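Local coordinates for inactive glucansucrase (Lactobacillus reuteri, PDB 5JBD), which is a family 70 glycosyl hydrolase relative, described as an inactive glucansucrase, built around a TIM-barrel-type domain and with a bound calcium ion, at residues D286-A290 with D291-Q295. Sequence-based numbering, arbitrary orientation.
With CA (calcium ion), chain C.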
loop_
_atom_site.group_PDB
_atom_site.type_symbol
_atom_site.label_atom_id
_atom_site.label_comp_id
_atom_site.label_asym_id
_atom_site.label_seq_id
_atom_site.Cartn_x
_atom_site.Cartn_y
_atom_site.Cartn_z
ATOM N N ASP A 286 0.062 8.857 6.979
ATOM C CA ASP A 286 -0.292 8.813 8.399
ATOM C C ASP A 286 0.509 7.800 9.219
ATOM O O ASP A 286 0.306 7.707 10.428
ATOM C CB ASP A 286 -1.798 8.500 8.629
ATOM C CG ASP A 286 -2.761 9.456 7.877
ATOM O OD1 ASP A 286 -2.339 10.545 7.447
ATOM O OD2 ASP A 286 -3.959 9.085 7.753
ATOM N N ASN A 287 1.385 7.021 8.582
ATOM C CA ASN A 287 2.033 5.891 9.253
ATOM C C ASN A 287 3.564 5.972 9.232
ATOM O O ASN A 287 4.234 4.982 9.481
ATOM C CB ASN A 287 1.561 4.596 8.599
ATOM C CG ASN A 287 0.055 4.554 8.418
ATOM O OD1 ASN A 287 -0.420 4.653 7.298
ATOM N ND2 ASN A 287 -0.699 4.439 9.516
ATOM N N ILE A 288 4.081 7.165 8.948
ATOM C CA ILE A 288 5.506 7.436 8.862
ATOM C C ILE A 288 5.798 8.688 9.696
ATOM O O ILE A 288 4.952 9.566 9.791
ATOM C CB ILE A 288 5.963 7.623 7.395
ATOM C CG1 ILE A 288 5.241 8.806 6.717
ATOM C CG2 ILE A 288 5.732 6.342 6.602
ATOM C CD1 ILE A 288 5.449 8.903 5.212
ATOM N N ASP A 289 6.978 8.753 10.292
ATOM C CA ASP A 289 7.446 9.949 10.997
ATOM C C ASP A 289 7.172 11.177 10.119
ATOM O O ASP A 289 7.634 11.253 8.977
ATOM C CB ASP A 289 8.934 9.823 11.348
ATOM C CG ASP A 289 9.419 10.902 12.315
ATOM O OD1 ASP A 289 9.054 12.080 12.152
ATOM O OD2 ASP A 289 10.200 10.577 13.234
ATOM N N ALA A 290 6.366 12.112 10.637
ATOM C CA ALA A 290 5.939 13.278 9.848
ATOM C C ALA A 290 7.066 14.215 9.431
ATOM O O ALA A 290 6.858 15.044 8.539
ATOM C CB ALA A 290 4.838 14.061 10.573
ATOM N N ASP A 291 8.253 14.087 10.043
ATOM C CA ASP A 291 9.449 14.789 9.567
ATOM C C ASP A 291 9.632 14.656 8.063
ATOM O O ASP A 291 10.070 15.606 7.412
ATOM C CB ASP A 291 10.725 14.232 10.201
ATOM C CG ASP A 291 10.818 14.450 11.688
ATOM O OD1 ASP A 291 10.027 15.224 12.281
ATOM O OD2 ASP A 291 11.723 13.816 12.285
ATOM N N VAL A 292 9.327 13.476 7.509
ATOM C CA VAL A 292 9.595 13.225 6.088
ATOM C C VAL A 292 8.664 14.023 5.173
ATOM O O VAL A 292 9.024 14.323 4.040
ATOM C CB VAL A 292 9.588 11.727 5.713
ATOM C CG1 VAL A 292 10.560 10.944 6.588
ATOM C CG2 VAL A 292 8.182 11.129 5.759
ATOM N N LEU A 293 7.494 14.406 5.678
ATOM C CA LEU A 293 6.600 15.298 4.932
ATOM C C LEU A 293 7.141 16.730 4.922
ATOM O O LEU A 293 7.109 17.386 3.890
ATOM C CB LEU A 293 5.178 15.237 5.490
ATOM C CG LEU A 293 4.551 13.846 5.650
ATOM C CD1 LEU A 293 3.213 13.958 6.361
ATOM C CD2 LEU A 293 4.377 13.167 4.303
ATOM N N ASP A 294 7.661 17.201 6.055
ATOM C CA ASP A 294 8.358 18.494 6.115
ATOM C C ASP A 294 9.531 18.529 5.132
ATOM O O ASP A 294 9.707 19.481 4.384
ATOM C CB ASP A 294 8.908 18.763 7.523
ATOM C CG ASP A 294 7.830 19.084 8.545
ATOM O OD1 ASP A 294 6.725 19.545 8.180
ATOM O OD2 ASP A 294 8.098 18.902 9.748
ATOM N N GLN A 295 10.327 17.463 5.157
ATOM C CA GLN A 295 11.577 17.385 4.371
ATOM C C GLN A 295 11.319 17.298 2.879
ATOM O O GLN A 295 12.016 17.946 2.094
ATOM C CB GLN A 295 12.425 16.213 4.877
ATOM C CG GLN A 295 12.975 16.527 6.266
ATOM C CD GLN A 295 13.327 15.324 7.113
ATOM O OE1 GLN A 295 13.036 14.169 6.766
ATOM N NE2 GLN A 295 13.924 15.603 8.272
HETATM CA CA CA C . 5.725 3.106 9.629
HETATM O O HOH W 1 7.674 3.601 8.301
#
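With CG of Asp289 opposite its own backbone N (chi1 -169°), the carboxylate swings forward to Asp291, whose CG lies anti to its carbonyl carbon, beside its own N. Asp289 OD1 therefore accepts from Asp291 N at 3.0 Å, a near-straight capping bond (160° at the hydrogen) on the carboxylate's anti side. In the backbone, Val292 N donates to Asp289 O at 3.2 Å, while Leu293 N reaches Ala290 O at 3.0 Å, less straight. These bonds form the first turn; the first i to i+4 bond, Asp294 N to Ala290 O, is weak.

The price is two neighbouring acidic groups, Asp289 OD1 lying 3.2 Å from Asp291 OD2, the two carboxylate planes 44° apart. Ser822 OG bonds to both OD2 atoms but can donate to one at a time; Gln226 NE2 donates to Asp291 OD1, and a proton shared between the acids may offset their repulsion. Beside the turn, Ile288 CD1 meets Val292 CG2 at 3.6 Å, the side chains crossing at about a right angle.

Upstream, Asn287 O binds the calcium ion at 2.4 Å, alongside Glu237, Asp243 and Asn751. The segment leads from strand 279-282 of the parallel barrel sheet, past the metal, into helix 291-304, where Val292 packs on helix 249-263.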